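DUF5348 domain-containing protein (Ruminococcus gnavus, PDB 3NRL) is of unknown function, a small, almost entirely beta-stranded protein of the DUF5348 family that pairs with a second copy of itself in the crystal. Local coordinates at residues T8-T13 and E25-G30; G16-R21 and S64-L69; C36-V41 and W45-I50. All blocks are in the same frame, centred on the assembly; numbering follows the deposited sequence.

Overall arrangement
All three contacts reach one antiparallel sheet, interaction 2 by joining its strand 17-23 to the loop 64-69. Interaction 1 and interaction 2 lie side by side and share strand neighbours: 17-23 runs between 6-12 and 26-27, and both contacts reach the second subunit. Interaction 1 is a small, partly buried touch of two aromatic rings, whereas interaction 2 is fully buried and both polar and apolar. Interaction 3, about 16 Å from interaction 1 between centres, is the most extensive, a hairpin with regular backbone bonding, an apolar face and a more exposed one of mixed aromatic and charged groups. It is nested in the chain between the segments of interaction 2, and I50 packs on L66 and Y18.

Interaction 1 (T8-T13 and E25-G30); sequences TLFYDT and ESFYGG
F10 and F27 sit on extended backbones whose CA atoms are 10.4 Å apart, with no backbone bond between segments 8-13 and 25-30, because strand 17-23 runs between them and pairs with both. The whole contact is therefore made by two phenyl rings reaching across that middle strand. F10 carries its CG between the backbone N and the carbonyl carbon (chi1 77°), which sends the ring out along the sheet surface until its outer edge, CE2 and CZ, arrives beside F27. From the other strand, F27 presents the CD1-CE1 edge, and the nearest pair is F10 CE2 to F27 CD1 at 3.7 Å. The ring planes are 77° apart and their centroids 5.9 Å apart, yet neither ring places its rim over the face of the other. They meet rim to rim, so this is neither a T-shaped nor an offset stack.

D19 of the intervening strand lies beneath the pair: its backbone bonds to that of F10, and its side chain touches both phenylalanines, while R21 of the same strand also touches F27. R65 of the second subunit packs on both rings and also forms a salt bridge with D12, so the aromatic pair belongs to the dimer interface as well as to the sheet.

With no polar atom exchanged between the segments, cohesion here rests on dispersion between ring edges. Such a contact sets little direction of its own, and the ring orientations probably owe more to the strands' separate pairing with 17-23 and to the neighbouring subunit.

Interaction 2 (G16-R21 and S64-L69); sequences GRYDIR and SRLDGL. With SO4 (sulfate ion), chain C.
Y18 OH has two polar neighbours within hydrogen-bonding distance: D67 OD1 lies 3.1 Å from Y18 OH, and a water lies 3.1 Å from it as well. The same water accepts a hydrogen bond from L66 N at 2.9 Å, so solvent bridges the phenol and the loop 64-69. The carboxylate comes in at the ring edge, near the ring plane, with its own plane turned 42° from the ring. L66 supplies the apolar half: its CD2 stands over one ring face, 4.0 Å from the centroid of Y18 and displaced toward the rim, a CH-pi contact, while L66 CB approaches Y18 CE1 at 3.7 Å.

The loop is shaped by a type II turn from L66 to L69, with G68 in its third position at positive phi. Around the tyrosine, W56 adds an edge-to-face ring contact. Next to Y18, the R17 chain runs extended from CG to NE (chi2 175°, chi3 176°), which carries the guanidinium edge to a sulfate, probably from the crystallisation liquor. Two nearly straight bonds hold it, NH1 to O1 at 2.7 Å and NH2 to O2 at 2.6 Å, and C33 N adds another.

A phenylalanine in place of Y18 would probably keep the L66 contact but leave D67 OD1 and the water without their phenolic partner. One buried side chain thus combines apolar packing with a polar group that probably helps hold the turn against strand 17-23.

Interaction 3 (C36-V41 and W45-I50); sequences CFDVKV and WVPVRI
F37 with V48 and V39 with V46 are the hydrogen-bonded pairs of this antiparallel ladder, each joined by two backbone bonds. The shortest are V39 N to V46 O and V46 N to V39 O, both 2.8 Å, the latter almost straight at 176°. Between them D38 faces P47 in a non-hydrogen-bonded pair, where the missing N-H of proline costs no bond to strand 36-41. D38 CA adds a CA-H...O contact to V46 O at 3.2 Å.

Apolar contacts fill the face that carries F37, V39, V46 and V48. V48 CG2, standing between its own backbone N and carbonyl carbon, lies over the F37 ring, 3.8 Å from the centroid, in a CH-pi contact. V39 CG2 abuts the same methyl at 3.7 Å, and V41 CG2 presses tightly on V46 CG2 at 3.5 Å. L61 and L58 from beyond the hairpin pack against this face.

The other face mixes aromatic and charged groups. K40 bends at chi2 (70°), which folds its chain over the W45 indole and sets CD above the six-membered ring, 3.8 Å from the centroid. D38 CB leans against W45 CE3, while its carboxylate forms a salt bridge with R72, whose guanidinium also makes a cation-pi contact with W45. R49 finds its charged partner in E51 of its own strand.

Two-faced pairing of this kind is characteristic of a beta hairpin set within an antiparallel sheet, with 70-72 pairing with 36-41 and 56-59 with 44-52; strands 36-41, 44-52 and 56-59 form a three-stranded meander.

Interaction 1 (T8-T13 and E25-G30)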
loop_
_atom_site.group_PDB
_atom_site.type_symbol
_atom_site.label_atom_id
_atom_site.label_comp_id
_atom_site.label_asym_id
_atom_site.label_seq_id
_atom_site.Cartn_x
_atom_site.Cartn_y
_atom_site.Cartn_z
ATOM N N THR A 8 -3.278 5.187 1.015
ATOM C CA THR A 8 -2.116 4.416 0.605
ATOM C C THR A 8 -2.300 3.960 -0.830
ATOM O O THR A 8 -3.377 3.500 -1.213
ATOM C CB THR A 8 -1.934 3.185 1.497
ATOM O OG1 THR A 8 -3.135 2.408 1.478
ATOM C CG2 THR A 8 -1.642 3.605 2.915
ATOM N N LEU A 9 -1.238 4.097 -1.613
ATOM C CA LEU A 9 -1.238 3.730 -3.025
ATOM C C LEU A 9 -0.911 2.250 -3.207
ATOM O O LEU A 9 0.008 1.722 -2.571
ATOM C CB LEU A 9 -0.208 4.600 -3.762
ATOM C CG LEU A 9 -0.140 4.572 -5.288
ATOM C CD1 LEU A 9 -1.425 5.146 -5.892
ATOM C CD2 LEU A 9 1.065 5.379 -5.744
ATOM N N PHE A 10 -1.668 1.574 -4.071
ATOM C CA PHE A 10 -1.441 0.154 -4.316
ATOM C C PHE A 10 -1.931 -0.256 -5.701
ATOM O O PHE A 10 -2.775 0.414 -6.300
ATOM C CB PHE A 10 -2.135 -0.686 -3.231
ATOM C CG PHE A 10 -3.621 -0.816 -3.417
ATOM C CD1 PHE A 10 -4.152 -1.857 -4.177
ATOM C CD2 PHE A 10 -4.490 0.112 -2.851
ATOM C CE1 PHE A 10 -5.530 -1.972 -4.375
ATOM C CE2 PHE A 10 -5.870 0.008 -3.042
ATOM C CZ PHE A 10 -6.390 -1.034 -3.805
ATOM N N TYR A 11 -1.393 -1.356 -6.213
ATOM C CA TYR A 11 -1.783 -1.835 -7.534
ATOM C C TYR A 11 -2.905 -2.861 -7.436
ATOM O O TYR A 11 -2.816 -3.825 -6.675
ATOM C CB TYR A 11 -0.584 -2.457 -8.257
ATOM C CG TYR A 11 -0.897 -2.891 -9.674
ATOM C CD1 TYR A 11 -1.243 -1.954 -10.650
ATOM C CD2 TYR A 11 -0.872 -4.240 -10.034
ATOM C CE1 TYR A 11 -1.560 -2.350 -11.953
ATOM C CE2 TYR A 11 -1.184 -4.647 -11.331
ATOM C CZ TYR A 11 -1.528 -3.698 -12.284
ATOM O OH TYR A 11 -1.843 -4.094 -13.562
ATOM N N ASP A 12 -3.959 -2.647 -8.214
ATOM C CA ASP A 12 -5.098 -3.556 -8.222
ATOM C C ASP A 12 -4.994 -4.513 -9.407
ATOM O O ASP A 12 -5.061 -4.088 -10.556
ATOM C CB ASP A 12 -6.400 -2.767 -8.316
ATOM C CG ASP A 12 -7.622 -3.656 -8.195
ATOM O OD1 ASP A 12 -7.734 -4.620 -8.978
ATOM O OD2 ASP A 12 -8.468 -3.390 -7.318
ATOM N N THR A 13 -4.839 -5.802 -9.125
ATOM C CA THR A 13 -4.714 -6.806 -10.177
ATOM C C THR A 13 -5.887 -6.865 -11.155
ATOM O O THR A 13 -5.693 -6.726 -12.362
ATOM C CB THR A 13 -4.502 -8.207 -9.577
ATOM O OG1 THR A 13 -3.277 -8.222 -8.834
ATOM C CG2 THR A 13 -4.431 -9.256 -10.682
ATOM N N GLU A 25 -12.447 0.152 4.394
ATOM C CA GLU A 25 -13.313 -0.229 3.282
ATOM C C GLU A 25 -13.722 0.961 2.418
ATOM O O GLU A 25 -14.867 1.061 1.978
ATOM C CB GLU A 25 -14.566 -0.939 3.802
ATOM C CG GLU A 25 -14.334 -2.384 4.210
ATOM C CD GLU A 25 -13.787 -3.227 3.070
ATOM O OE1 GLU A 25 -14.399 -3.226 1.978
ATOM O OE2 GLU A 25 -12.749 -3.894 3.265
ATOM N N SER A 26 -12.775 1.860 2.178
ATOM C CA SER A 26 -13.022 3.043 1.362
ATOM C C SER A 26 -11.868 3.186 0.377
ATOM O O SER A 26 -10.730 3.424 0.783
ATOM C CB SER A 26 -13.109 4.282 2.253
ATOM O OG SER A 26 -13.261 5.456 1.476
ATOM N N PHE A 27 -12.171 3.039 -0.912
ATOM C CA PHE A 27 -11.165 3.122 -1.966
ATOM C C PHE A 27 -11.495 4.229 -2.962
ATOM O O PHE A 27 -12.656 4.608 -3.115
ATOM C CB PHE A 27 -11.086 1.781 -2.702
ATOM C CG PHE A 27 -10.691 0.628 -1.821
ATOM C CD1 PHE A 27 -9.377 0.173 -1.797
ATOM C CD2 PHE A 27 -11.629 0.003 -1.004
ATOM C CE1 PHE A 27 -8.999 -0.885 -0.975
ATOM C CE2 PHE A 27 -11.261 -1.058 -0.175
ATOM C CZ PHE A 27 -9.942 -1.504 -0.161
ATOM N N TYR A 28 -10.476 4.744 -3.644
ATOM C CA TYR A 28 -10.680 5.809 -4.623
ATOM C C TYR A 28 -11.435 5.288 -5.848
ATOM O O TYR A 28 -12.247 6.003 -6.435
ATOM C CB TYR A 28 -9.335 6.404 -5.055
ATOM C CG TYR A 28 -9.463 7.538 -6.045
ATOM C CD1 TYR A 28 -10.048 8.749 -5.675
ATOM C CD2 TYR A 28 -9.024 7.395 -7.359
ATOM C CE1 TYR A 28 -10.195 9.787 -6.591
ATOM C CE2 TYR A 28 -9.166 8.428 -8.283
ATOM C CZ TYR A 28 -9.753 9.618 -7.893
ATOM O OH TYR A 28 -9.917 10.636 -8.802
ATOM N N GLY A 29 -11.164 4.044 -6.233
ATOM C CA GLY A 29 -11.852 3.465 -7.374
ATOM C C GLY A 29 -10.989 3.257 -8.602
ATOM O O GLY A 29 -11.434 2.666 -9.586
ATOM N N GLY A 30 -9.753 3.741 -8.553
ATOM C CA GLY A 30 -8.863 3.580 -9.686
ATOM C C GLY A 30 -8.371 4.894 -10.256
ATOM O O GLY A 30 -9.164 5.748 -10.652
#

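Interaction 2 (G16-R21 and S64-L69)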
loop_
_atom_site.group_PDB
_atom_site.type_symbol
_atom_site.label_atom_id
_atom_site.label_comp_id
_atom_site.label_asym_id
_atom_site.label_seq_id
_atom_site.Cartn_x
_atom_site.Cartn_y
_atom_site.Cartn_z
ATOM N N GLY A 16 -5.757 -3.358 -14.166
ATOM C CA GLY A 16 -4.382 -2.911 -14.317
ATOM C C GLY A 16 -4.120 -1.460 -13.967
ATOM O O GLY A 16 -3.368 -0.774 -14.657
ATOM N N ARG A 17 -4.733 -0.998 -12.885
ATOM C CA ARG A 17 -4.581 0.369 -12.423
ATOM C C ARG A 17 -4.165 0.407 -10.964
ATOM O O ARG A 17 -4.376 -0.547 -10.208
ATOM C CB ARG A 17 -5.902 1.128 -12.545
ATOM C CG ARG A 17 -6.464 1.250 -13.941
ATOM C CD ARG A 17 -7.825 1.927 -13.887
ATOM N NE ARG A 17 -8.381 2.167 -15.213
ATOM C CZ ARG A 17 -7.886 3.040 -16.083
ATOM N NH1 ARG A 17 -6.821 3.763 -15.768
ATOM N NH2 ARG A 17 -8.459 3.191 -17.267
ATOM N N TYR A 18 -3.567 1.527 -10.578
ATOM C CA TYR A 18 -3.172 1.739 -9.199
ATOM C C TYR A 18 -4.406 2.342 -8.553
ATOM O O TYR A 18 -5.236 2.949 -9.235
ATOM C CB TYR A 18 -1.985 2.707 -9.121
ATOM C CG TYR A 18 -0.661 1.985 -9.108
ATOM C CD1 TYR A 18 -0.139 1.472 -7.919
ATOM C CD2 TYR A 18 0.021 1.721 -10.293
ATOM C CE1 TYR A 18 1.026 0.708 -7.913
ATOM C CE2 TYR A 18 1.180 0.958 -10.300
ATOM C CZ TYR A 18 1.677 0.453 -9.112
ATOM O OH TYR A 18 2.818 -0.313 -9.126
ATOM N N ASP A 19 -4.550 2.154 -7.250
ATOM C CA ASP A 19 -5.703 2.695 -6.554
ATOM C C ASP A 19 -5.256 3.215 -5.202
ATOM O O ASP A 19 -4.115 3.009 -4.795
ATOM C CB ASP A 19 -6.772 1.609 -6.394
ATOM C CG ASP A 19 -8.124 2.169 -5.988
ATOM O OD1 ASP A 19 -8.301 3.406 -6.012
ATOM O OD2 ASP A 19 -9.016 1.362 -5.653
ATOM N N ILE A 20 -6.158 3.894 -4.509
ATOM C CA ILE A 20 -5.834 4.446 -3.209
ATOM C C ILE A 20 -6.818 3.986 -2.148
ATOM O O ILE A 20 -8.029 4.126 -2.306
ATOM C CB ILE A 20 -5.851 5.977 -3.248
ATOM C CG1 ILE A 20 -4.751 6.483 -4.189
ATOM C CG2 ILE A 20 -5.671 6.532 -1.845
ATOM C CD1 ILE A 20 -4.802 7.964 -4.442
ATOM N N ARG A 21 -6.287 3.426 -1.070
ATOM C CA ARG A 21 -7.123 2.979 0.030
ATOM C C ARG A 21 -7.119 4.080 1.085
ATOM O O ARG A 21 -6.072 4.395 1.658
ATOM C CB ARG A 21 -6.579 1.694 0.644
ATOM C CG ARG A 21 -7.318 1.313 1.915
ATOM C CD ARG A 21 -6.426 0.546 2.867
ATOM N NE ARG A 21 -6.328 -0.864 2.520
ATOM C CZ ARG A 21 -7.367 -1.692 2.498
ATOM N NH1 ARG A 21 -8.574 -1.231 2.799
ATOM N NH2 ARG A 21 -7.196 -2.975 2.196
ATOM N N SER A 64 11.555 3.783 -6.482
ATOM C CA SER A 64 11.869 2.445 -6.981
ATOM C C SER A 64 10.612 1.762 -7.502
ATOM O O SER A 64 10.657 1.002 -8.473
ATOM C CB SER A 64 12.481 1.597 -5.862
ATOM O OG SER A 64 11.561 1.429 -4.796
ATOM N N ARG A 65 9.493 2.041 -6.840
ATOM C CA ARG A 65 8.200 1.480 -7.205
ATOM C C ARG A 65 7.104 2.301 -6.535
ATOM O O ARG A 65 7.357 2.992 -5.549
ATOM C CB ARG A 65 8.101 0.018 -6.764
ATOM C CG ARG A 65 8.034 -0.198 -5.263
ATOM C CD ARG A 65 7.518 -1.600 -4.968
ATOM N NE ARG A 65 8.583 -2.582 -4.814
ATOM C CZ ARG A 65 8.431 -3.890 -5.005
ATOM N NH1 ARG A 65 7.254 -4.385 -5.375
ATOM N NH2 ARG A 65 9.452 -4.707 -4.801
ATOM N N LEU A 66 5.890 2.211 -7.064
ATOM C CA LEU A 66 4.757 2.967 -6.532
ATOM C C LEU A 66 4.036 2.287 -5.366
ATOM O O LEU A 66 3.339 2.934 -4.588
ATOM C CB LEU A 66 3.736 3.231 -7.651
ATOM C CG LEU A 66 4.001 4.360 -8.650
ATOM C CD1 LEU A 66 5.343 4.144 -9.332
ATOM C CD2 LEU A 66 2.877 4.412 -9.682
ATOM N N ASP A 67 4.213 0.980 -5.247
ATOM C CA ASP A 67 3.534 0.203 -4.216
ATOM C C ASP A 67 3.778 0.609 -2.770
ATOM O O ASP A 67 4.915 0.662 -2.311
ATOM C CB ASP A 67 3.897 -1.267 -4.390
ATOM C CG ASP A 67 3.951 -1.671 -5.845
ATOM O OD1 ASP A 67 2.877 -1.871 -6.452
ATOM O OD2 ASP A 67 5.075 -1.766 -6.384
ATOM N N GLY A 68 2.690 0.879 -2.054
ATOM C CA GLY A 68 2.789 1.224 -0.651
ATOM C C GLY A 68 3.071 2.662 -0.281
ATOM O O GLY A 68 3.186 2.976 0.898
ATOM N N LEU A 69 3.190 3.546 -1.264
ATOM C CA LEU A 69 3.461 4.946 -0.957
ATOM C C LEU A 69 2.277 5.564 -0.220
ATOM O O LEU A 69 1.129 5.182 -0.447
ATOM C CB LEU A 69 3.701 5.735 -2.243
ATOM C CG LEU A 69 4.969 5.453 -3.049
ATOM C CD1 LEU A 69 4.911 6.210 -4.370
ATOM C CD2 LEU A 69 6.198 5.885 -2.245
HETATM S S SO4 C . -6.482 5.839 -18.787
HETATM O O1 SO4 C . -5.926 5.697 -17.431
HETATM O O2 SO4 C . -7.302 4.659 -19.110
HETATM O O3 SO4 C . -7.316 7.055 -18.851
HETATM O O4 SO4 C . -5.377 5.944 -19.758
HETATM O O HOH W 1 5.769 0.545 -9.441
#

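Interaction 3 (C36-V41 and W45-I50)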
loop_
_atom_site.group_PDB
_atom_site.type_symbol
_atom_site.label_atom_id
_atom_site.label_comp_id
_atom_site.label_asym_id
_atom_site.label_seq_id
_atom_site.Cartn_x
_atom_site.Cartn_y
_atom_site.Cartn_z
ATOM N N CYS A 36 -3.479 13.836 -10.470
ATOM C CA CYS A 36 -2.461 14.379 -9.579
ATOM C C CYS A 36 -2.793 14.192 -8.099
ATOM O O CYS A 36 -3.960 14.140 -7.707
ATOM C CB CYS A 36 -2.273 15.866 -9.874
ATOM S SG CYS A 36 -3.825 16.789 -9.852
ATOM N N PHE A 37 -1.744 14.096 -7.286
ATOM C CA PHE A 37 -1.862 13.920 -5.841
ATOM C C PHE A 37 -0.468 14.096 -5.230
ATOM O O PHE A 37 0.508 14.212 -5.969
ATOM C CB PHE A 37 -2.427 12.529 -5.525
ATOM C CG PHE A 37 -1.639 11.392 -6.127
ATOM C CD1 PHE A 37 -0.496 10.901 -5.497
ATOM C CD2 PHE A 37 -2.048 10.808 -7.324
ATOM C CE1 PHE A 37 0.228 9.842 -6.051
ATOM C CE2 PHE A 37 -1.334 9.750 -7.888
ATOM C CZ PHE A 37 -0.193 9.265 -7.250
ATOM N N ASP A 38 -0.373 14.143 -3.901
ATOM C CA ASP A 38 0.928 14.302 -3.245
ATOM C C ASP A 38 1.406 12.976 -2.670
ATOM O O ASP A 38 0.599 12.141 -2.270
ATOM C CB ASP A 38 0.877 15.302 -2.078
ATOM C CG ASP A 38 0.525 16.714 -2.508
ATOM O OD1 ASP A 38 1.079 17.200 -3.513
ATOM O OD2 ASP A 38 -0.293 17.351 -1.812
ATOM N N VAL A 39 2.724 12.805 -2.624
ATOM C CA VAL A 39 3.331 11.614 -2.051
ATOM C C VAL A 39 4.088 12.069 -0.813
ATOM O O VAL A 39 4.812 13.068 -0.845
ATOM C CB VAL A 39 4.358 10.945 -2.993
ATOM C CG1 VAL A 39 5.095 9.827 -2.228
ATOM C CG2 VAL A 39 3.664 10.370 -4.222
ATOM N N LYS A 40 3.917 11.335 0.276
ATOM C CA LYS A 40 4.589 11.663 1.518
ATOM C C LYS A 40 6.041 11.194 1.445
ATOM O O LYS A 40 6.318 10.030 1.145
ATOM C CB LYS A 40 3.878 10.980 2.687
ATOM C CG LYS A 40 4.433 11.320 4.059
ATOM C CD LYS A 40 4.124 12.756 4.436
ATOM C CE LYS A 40 4.599 13.062 5.851
ATOM N NZ LYS A 40 3.994 12.144 6.859
ATOM N N VAL A 41 6.961 12.120 1.688
ATOM C CA VAL A 41 8.383 11.820 1.686
ATOM C C VAL A 41 8.893 12.402 2.988
ATOM O O VAL A 41 9.040 13.622 3.129
ATOM C CB VAL A 41 9.106 12.478 0.505
ATOM C CG1 VAL A 41 10.594 12.155 0.567
ATOM C CG2 VAL A 41 8.506 11.987 -0.799
ATOM N N TRP A 45 5.290 16.702 1.584
ATOM C CA TRP A 45 4.378 16.186 0.578
ATOM C C TRP A 45 4.892 16.665 -0.775
ATOM O O TRP A 45 5.031 17.868 -1.000
ATOM C CB TRP A 45 2.957 16.704 0.812
ATOM C CG TRP A 45 2.308 16.145 2.034
ATOM C CD1 TRP A 45 2.182 16.755 3.251
ATOM C CD2 TRP A 45 1.679 14.865 2.158
ATOM N NE1 TRP A 45 1.503 15.932 4.126
ATOM C CE2 TRP A 45 1.180 14.767 3.479
ATOM C CE3 TRP A 45 1.481 13.791 1.280
ATOM C CZ2 TRP A 45 0.499 13.634 3.943
ATOM C CZ3 TRP A 45 0.806 12.665 1.741
ATOM C CH2 TRP A 45 0.319 12.599 3.060
ATOM N N VAL A 46 5.174 15.717 -1.667
ATOM C CA VAL A 46 5.693 16.024 -2.996
ATOM C C VAL A 46 4.609 15.862 -4.056
ATOM O O VAL A 46 3.995 14.803 -4.163
ATOM C CB VAL A 46 6.865 15.074 -3.356
ATOM C CG1 VAL A 46 7.460 15.458 -4.705
ATOM C CG2 VAL A 46 7.924 15.108 -2.259
ATOM N N PRO A 47 4.365 16.913 -4.858
ATOM C CA PRO A 47 3.343 16.849 -5.907
ATOM C C PRO A 47 3.771 15.955 -7.066
ATOM O O PRO A 47 4.866 16.104 -7.610
ATOM C CB PRO A 47 3.194 18.308 -6.333
ATOM C CG PRO A 47 4.577 18.839 -6.155
ATOM C CD PRO A 47 4.973 18.255 -4.805
ATOM N N VAL A 48 2.910 15.020 -7.435
ATOM C CA VAL A 48 3.220 14.123 -8.539
ATOM C C VAL A 48 2.013 13.953 -9.442
ATOM O O VAL A 48 0.905 14.385 -9.117
ATOM C CB VAL A 48 3.637 12.716 -8.038
ATOM C CG1 VAL A 48 4.820 12.818 -7.099
ATOM C CG2 VAL A 48 2.465 12.048 -7.326
ATOM N N ARG A 49 2.242 13.313 -10.582
ATOM C CA ARG A 49 1.184 13.037 -11.542
ATOM C C ARG A 49 1.442 11.603 -11.973
ATOM O O ARG A 49 2.584 11.240 -12.245
ATOM C CB ARG A 49 1.292 13.986 -12.747
ATOM C CG ARG A 49 0.114 13.905 -13.715
ATOM C CD ARG A 49 0.178 14.978 -14.812
ATOM N NE ARG A 49 1.241 14.740 -15.787
ATOM C CZ ARG A 49 2.339 15.483 -15.897
ATOM N NH1 ARG A 49 2.529 16.524 -15.096
ATOM N NH2 ARG A 49 3.254 15.182 -16.803
ATOM N N ILE A 50 0.405 10.772 -12.004
ATOM C CA ILE A 50 0.619 9.395 -12.421
ATOM C C ILE A 50 0.358 9.288 -13.916
ATOM O O ILE A 50 -0.598 9.862 -14.431
ATOM C CB ILE A 50 -0.276 8.401 -11.644
ATOM C CG1 ILE A 50 0.134 6.969 -11.989
ATOM C CG2 ILE A 50 -1.747 8.632 -11.972
ATOM C CD1 ILE A 50 -0.402 5.931 -11.027
#